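Local coordinates for sulfate transporter sulfate transporter family protein (PDB 3OIR) that probably carries sulfate or related anions across the membrane as a SulP-family transporter, this chain being its STAS domain, at residues E25-N30 with K53-R58; L57-V62 with L87-V92. All coordinates share one frame; numbering follows the deposited sequence.

Contact 1 of 2, residues E25-N30 with K53-R58; sequences EIYEIN and KVFILR. With FMT (formic acid), chain C.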
loop_
_atom_site.group_PDB
_atom_site.type_symbol
_atom_site.label_atom_id
_atom_site.label_comp_id
_atom_site.label_asym_id
_atom_site.label_seq_id
_atom_site.Cartn_x
_atom_site.Cartn_y
_atom_site.Cartn_z
ATOM N N GLU A 25 6.600 7.007 2.414
ATOM C CA GLU A 25 7.296 6.108 1.507
ATOM C C GLU A 25 6.241 5.511 0.586
ATOM O O GLU A 25 5.078 5.350 0.978
ATOM C CB GLU A 25 7.995 4.996 2.284
ATOM C CG GLU A 25 8.852 4.076 1.387
ATOM C CD GLU A 25 9.897 4.846 0.583
ATOM O OE1 GLU A 25 10.957 5.117 1.176
ATOM O OE2 GLU A 25 9.670 5.149 -0.631
ATOM N N ILE A 26 6.656 5.219 -0.634
ATOM C CA ILE A 26 5.799 4.659 -1.655
ATOM C C ILE A 26 6.456 3.427 -2.283
ATOM O O ILE A 26 7.661 3.418 -2.597
ATOM C CB ILE A 26 5.487 5.666 -2.746
ATOM C CG1 ILE A 26 4.826 6.909 -2.107
ATOM C CG2 ILE A 26 4.604 4.997 -3.789
ATOM C CD1 ILE A 26 4.818 8.075 -2.924
ATOM N N TYR A 27 5.656 2.390 -2.431
ATOM C CA TYR A 27 6.110 1.118 -3.006
ATOM C C TYR A 27 5.092 0.738 -4.082
ATOM O O TYR A 27 3.886 0.629 -3.789
ATOM C CB TYR A 27 6.164 0.038 -1.909
ATOM C CG TYR A 27 6.798 -1.291 -2.341
ATOM C CD1 TYR A 27 8.094 -1.622 -1.962
ATOM C CD2 TYR A 27 6.096 -2.203 -3.138
ATOM C CE1 TYR A 27 8.676 -2.831 -2.356
ATOM C CE2 TYR A 27 6.673 -3.403 -3.547
ATOM C CZ TYR A 27 7.963 -3.706 -3.157
ATOM O OH TYR A 27 8.536 -4.890 -3.553
ATOM N N GLU A 28 5.570 0.553 -5.310
ATOM C CA GLU A 28 4.700 0.203 -6.434
ATOM C C GLU A 28 4.865 -1.292 -6.786
ATOM O O GLU A 28 5.986 -1.778 -6.986
ATOM C CB GLU A 28 4.985 1.113 -7.634
ATOM C CG GLU A 28 3.865 1.146 -8.706
ATOM C CD GLU A 28 4.364 1.647 -10.054
ATOM O OE1 GLU A 28 5.589 1.702 -10.251
ATOM O OE2 GLU A 28 3.542 1.986 -10.926
ATOM N N ILE A 29 3.743 -2.012 -6.825
ATOM C CA ILE A 29 3.740 -3.431 -7.185
ATOM C C ILE A 29 3.649 -3.589 -8.698
ATOM O O ILE A 29 2.850 -2.926 -9.391
ATOM C CB ILE A 29 2.608 -4.203 -6.488
ATOM C CG1 ILE A 29 2.819 -4.187 -4.967
ATOM C CG2 ILE A 29 2.596 -5.683 -6.945
ATOM C CD1 ILE A 29 1.537 -4.561 -4.241
ATOM N N ASN A 30 4.471 -4.487 -9.216
ATOM C CA ASN A 30 4.633 -4.631 -10.643
ATOM C C ASN A 30 3.557 -5.426 -11.412
ATOM O O ASN A 30 3.624 -5.495 -12.644
ATOM C CB ASN A 30 6.000 -5.256 -10.919
ATOM C CG ASN A 30 5.959 -6.761 -10.834
ATOM O OD1 ASN A 30 5.147 -7.333 -10.103
ATOM N ND2 ASN A 30 6.815 -7.411 -11.590
ATOM N N LYS A 53 6.321 7.726 8.242
ATOM C CA LYS A 53 5.093 8.007 8.976
ATOM C C LYS A 53 3.938 7.321 8.263
ATOM O O LYS A 53 2.992 6.831 8.906
ATOM C CB LYS A 53 4.851 9.513 9.035
ATOM C CG LYS A 53 5.834 10.274 9.929
ATOM C CD LYS A 53 5.453 11.747 10.000
ATOM C CE LYS A 53 6.612 12.581 10.534
ATOM N NZ LYS A 53 6.886 12.255 11.969
ATOM N N VAL A 54 4.033 7.292 6.931
ATOM C CA VAL A 54 2.965 6.767 6.061
ATOM C C VAL A 54 3.641 5.944 4.973
ATOM O O VAL A 54 4.678 6.361 4.430
ATOM C CB VAL A 54 2.096 7.907 5.406
ATOM C CG1 VAL A 54 0.944 7.320 4.562
ATOM C CG2 VAL A 54 1.523 8.869 6.456
ATOM N N PHE A 55 3.066 4.773 4.673
ATOM C CA PHE A 55 3.557 3.907 3.628
ATOM C C PHE A 55 2.406 3.680 2.661
ATOM O O PHE A 55 1.335 3.190 3.074
ATOM C CB PHE A 55 4.036 2.569 4.237
ATOM C CG PHE A 55 4.817 1.713 3.277
ATOM C CD1 PHE A 55 6.211 1.661 3.366
ATOM C CD2 PHE A 55 4.175 0.999 2.269
ATOM C CE1 PHE A 55 6.979 0.903 2.477
ATOM C CE2 PHE A 55 4.923 0.213 1.354
ATOM C CZ PHE A 55 6.333 0.160 1.464
ATOM N N ILE A 56 2.586 4.079 1.394
ATOM C CA ILE A 56 1.565 3.896 0.377
ATOM C C ILE A 56 2.006 2.759 -0.546
ATOM O O ILE A 56 3.081 2.823 -1.181
ATOM C CB ILE A 56 1.336 5.164 -0.494
ATOM C CG1 ILE A 56 1.029 6.413 0.378
ATOM C CG2 ILE A 56 0.175 4.875 -1.519
ATOM C CD1 ILE A 56 0.775 7.729 -0.424
ATOM N N LEU A 57 1.177 1.719 -0.597
ATOM C CA LEU A 57 1.371 0.617 -1.497
ATOM C C LEU A 57 0.507 0.884 -2.745
ATOM O O LEU A 57 -0.745 0.882 -2.667
ATOM C CB LEU A 57 0.917 -0.659 -0.772
ATOM C CG LEU A 57 1.366 -2.034 -1.236
ATOM C CD1 LEU A 57 2.905 -2.171 -1.297
ATOM C CD2 LEU A 57 0.749 -3.122 -0.299
ATOM N N ARG A 58 1.164 1.113 -3.879
ATOM C CA ARG A 58 0.499 1.434 -5.117
ATOM C C ARG A 58 0.120 0.159 -5.797
ATOM O O ARG A 58 0.998 -0.673 -6.132
ATOM C CB ARG A 58 1.387 2.260 -6.054
ATOM C CG ARG A 58 1.644 3.672 -5.483
ATOM C CD ARG A 58 2.158 4.604 -6.545
ATOM N NE ARG A 58 1.131 4.861 -7.550
ATOM C CZ ARG A 58 1.259 5.701 -8.578
ATOM N NH1 ARG A 58 2.385 6.405 -8.765
ATOM N NH2 ARG A 58 0.234 5.848 -9.417
HETATM C C FMT C . 7.148 -5.334 -6.709
HETATM O O1 FMT C . 6.665 -5.768 -7.743
HETATM O O2 FMT C . 7.684 -6.031 -5.850
HETATM O O HOH W 1 0.798 -1.303 -8.856
#
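Tyr27 lies alongside Phe55 and Leu57 where strands 24-28 and 54-58 run parallel in the sheet of the STAS domain. Tyr27 CB sits 3.4 Å from Phe55 CZ, and the two side chains point the same way. The CG of Tyr27 stands anti to its own backbone N (chi1 -172°), which brings ring atom CD2 to 3.7 Å from Leu57 CD1. Glu25 lies alongside Phe55 on this face, and Glu25 CG is 3.8 Å from Phe55 CE1. The Glu25 chain bends at chi2 (56°), and its OE2 accepts a bond from Ile26 N. On the face of Ile26 and Glu28, Ile26 CG2 packs 3.7 Å from Arg58 CG. Five backbone bonds hold the register. Ile56 N and Arg58 N donate to Glu25 O and Tyr27 O, and Ile29 N continues the ladder to Arg58 O beyond the strand end. A water donates to both Ile29 O and Arg58 O. The guanidinium of Arg58 goes on to Thr15 and the backbone of Asp13, while Glu28 pairs with Arg61 and Arg60. A formic acid, probably from the crystallisation liquor, takes bonds from Asn30 N, Arg40 and Tyr27, whose OH donates to its O2 at 2.7 Å.

Contact 2 of 2, residues L57-V62 with L87-V92; sequences LRMRRV and LLLSGV. With FMT (formic acid), chain E.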
loop_
_atom_site.group_PDB
_atom_site.type_symbol
_atom_site.label_atom_id
_atom_site.label_comp_id
_atom_site.label_asym_id
_atom_site.label_seq_id
_atom_site.Cartn_x
_atom_site.Cartn_y
_atom_site.Cartn_z
ATOM N N LEU A 57 1.177 1.719 -0.597
ATOM C CA LEU A 57 1.371 0.617 -1.497
ATOM C C LEU A 57 0.507 0.884 -2.745
ATOM O O LEU A 57 -0.745 0.882 -2.667
ATOM C CB LEU A 57 0.917 -0.659 -0.772
ATOM C CG LEU A 57 1.366 -2.034 -1.236
ATOM C CD1 LEU A 57 2.905 -2.171 -1.297
ATOM C CD2 LEU A 57 0.749 -3.122 -0.299
ATOM N N ARG A 58 1.164 1.113 -3.879
ATOM C CA ARG A 58 0.499 1.434 -5.117
ATOM C C ARG A 58 0.120 0.159 -5.797
ATOM O O ARG A 58 0.998 -0.673 -6.132
ATOM C CB ARG A 58 1.387 2.260 -6.054
ATOM C CG ARG A 58 1.644 3.672 -5.483
ATOM C CD ARG A 58 2.158 4.604 -6.545
ATOM N NE ARG A 58 1.131 4.861 -7.550
ATOM C CZ ARG A 58 1.259 5.701 -8.578
ATOM N NH1 ARG A 58 2.385 6.405 -8.765
ATOM N NH2 ARG A 58 0.234 5.848 -9.417
HETATM N N MSE A 59 -1.171 -0.004 -6.017
HETATM C CA MSE A 59 -1.690 -1.286 -6.501
HETATM C C MSE A 59 -2.496 -1.091 -7.762
HETATM O O MSE A 59 -3.392 -1.887 -8.048
HETATM C CB MSE A 59 -2.547 -1.976 -5.424
HETATM C CG MSE A 59 -1.934 -1.976 -4.016
HETATM SE SE MSE A 59 -2.979 -3.059 -2.766
HETATM C CE MSE A 59 -2.393 -4.881 -3.305
ATOM N N ARG A 60 -2.208 -0.021 -8.505
ATOM C CA ARG A 60 -2.844 0.162 -9.835
ATOM C C ARG A 60 -2.569 -0.926 -10.877
ATOM O O ARG A 60 -3.390 -1.119 -11.774
ATOM C CB ARG A 60 -2.522 1.524 -10.446
ATOM C CG ARG A 60 -1.027 1.685 -10.760
ATOM C CD ARG A 60 -0.779 3.037 -11.430
ATOM N NE ARG A 60 0.659 3.243 -11.615
ATOM C CZ ARG A 60 1.177 4.165 -12.419
ATOM N NH1 ARG A 60 0.368 4.948 -13.126
ATOM N NH2 ARG A 60 2.496 4.297 -12.520
ATOM N N ARG A 61 -1.434 -1.611 -10.749
ATOM C CA ARG A 61 -1.039 -2.714 -11.653
ATOM C C ARG A 61 -1.457 -4.088 -11.125
ATOM O O ARG A 61 -1.070 -5.129 -11.679
ATOM C CB ARG A 61 0.482 -2.742 -11.840
ATOM C CG ARG A 61 1.085 -1.420 -12.235
ATOM C CD ARG A 61 2.566 -1.576 -12.463
ATOM N NE ARG A 61 3.264 -0.290 -12.545
ATOM C CZ ARG A 61 4.478 -0.128 -13.066
ATOM N NH1 ARG A 61 5.132 -1.163 -13.595
ATOM N NH2 ARG A 61 5.043 1.079 -13.088
ATOM N N VAL A 62 -2.261 -4.107 -10.076
ATOM C CA VAL A 62 -2.578 -5.365 -9.399
ATOM C C VAL A 62 -4.064 -5.709 -9.561
ATOM O O VAL A 62 -4.931 -5.149 -8.858
ATOM C CB VAL A 62 -2.221 -5.276 -7.909
ATOM C CG1 VAL A 62 -2.397 -6.627 -7.228
ATOM C CG2 VAL A 62 -0.777 -4.738 -7.681
ATOM N N LEU A 87 -0.342 2.359 6.970
ATOM C CA LEU A 87 -0.405 1.806 5.623
ATOM C C LEU A 87 -1.646 2.312 4.896
ATOM O O LEU A 87 -2.746 2.238 5.438
ATOM C CB LEU A 87 -0.439 0.262 5.681
ATOM C CG LEU A 87 -0.651 -0.525 4.374
ATOM C CD1 LEU A 87 0.497 -0.262 3.392
ATOM C CD2 LEU A 87 -0.756 -2.041 4.710
ATOM N N LEU A 88 -1.439 2.816 3.670
ATOM C CA LEU A 88 -2.499 3.162 2.749
ATOM C C LEU A 88 -2.365 2.294 1.492
ATOM O O LEU A 88 -1.254 1.976 1.077
ATOM C CB LEU A 88 -2.423 4.640 2.354
ATOM C CG LEU A 88 -2.349 5.697 3.491
ATOM C CD1 LEU A 88 -2.208 7.089 2.896
ATOM C CD2 LEU A 88 -3.562 5.593 4.420
ATOM N N LEU A 89 -3.489 1.909 0.894
ATOM C CA LEU A 89 -3.455 1.265 -0.429
ATOM C C LEU A 89 -3.961 2.256 -1.439
ATOM O O LEU A 89 -4.952 2.931 -1.192
ATOM C CB LEU A 89 -4.360 0.036 -0.469
ATOM C CG LEU A 89 -4.231 -0.934 0.694
ATOM C CD1 LEU A 89 -5.134 -2.110 0.411
ATOM C CD2 LEU A 89 -2.774 -1.380 0.887
ATOM N N SER A 90 -3.284 2.373 -2.574
ATOM C CA SER A 90 -3.770 3.261 -3.629
ATOM C C SER A 90 -3.929 2.501 -4.931
ATOM O O SER A 90 -3.289 1.461 -5.116
ATOM C CB SER A 90 -2.820 4.427 -3.817
ATOM O OG SER A 90 -1.588 3.998 -4.360
ATOM N N GLY A 91 -4.760 3.032 -5.828
ATOM C CA GLY A 91 -4.999 2.402 -7.142
ATOM C C GLY A 91 -5.740 1.076 -7.041
ATOM O O GLY A 91 -5.596 0.220 -7.899
ATOM N N VAL A 92 -6.528 0.900 -5.990
ATOM C CA VAL A 92 -7.269 -0.356 -5.798
ATOM C C VAL A 92 -8.512 -0.403 -6.703
ATOM O O VAL A 92 -9.470 0.403 -6.543
ATOM C CB VAL A 92 -7.683 -0.557 -4.322
ATOM C CG1 VAL A 92 -8.463 -1.877 -4.139
ATOM C CG2 VAL A 92 -6.461 -0.507 -3.428
HETATM C C FMT E . 3.154 -3.397 -15.415
HETATM O O1 FMT E . 2.135 -4.056 -15.172
HETATM O O2 FMT E . 4.227 -3.501 -14.812
#
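Ser90 O accepts a hydrogen bond from the backbone N of Met59, a selenomethionine, at 2.7 Å. The bond is somewhat bent, with an N-H...O angle of 152°. It is the last rung of a short parallel ladder. Before it, Leu57 N donates to Leu88 O, and Leu57 O accepts from Ser90 N. Gly91 follows, and its O lies 3.4 Å from Arg60 CA in a CA-H...O contact. On the face of Leu57, the leucines lie side by side: Leu57 CD2 is 4.1 Å from Leu89 CD2. CG of Met59 stands anti to its carbonyl carbon (chi1 -45°) and the chain stays extended at chi2. This lays SE against both methyls of Leu89, 4.0 Å from CD1, with Val92 slightly farther off. Leu73 of helix 67-83 covers Leu57, and Phe33 packs on Met59. On the other face, Ser90 OG rests 3.4 Å from Arg58 CG. In the conformer described, this hydroxyl is buried and has no polar partner. After Met59 the chain leaves the sheet through a type I turn, closed by Val62 N to Met59 O. Arg60 NH2 reaches Asp11 and Glu28. The NH2 group of Arg58 lies 3.4 Å above the plane of the Arg60 guanidinium, offset toward its rim. Strand 54-58, helix 67-83 and strand 86-90 form a beta-alpha-beta unit, and this pairing of its parallel strands is characteristic of such a crossover.

Contacts 1 and 2 lie side by side in the same parallel sheet, their centres about 7 Å apart. Strand 54-58 lies between the other two strands and serves both: it pairs with 24-28 in contact 1 and with 86-90 in contact 2. The strands follow one another across the sheet in chain order. Leu57 and Arg58 belong to both contacts. Helices 35-41 and 44-47 come between the strands of contact 1, and helix 67-83 between those of contact 2. A salt bridge from Glu28 to Arg61 ties the end of the first strand to the turn after the second. Together they form the part of the central sheet of the STAS domain on which its helices pack.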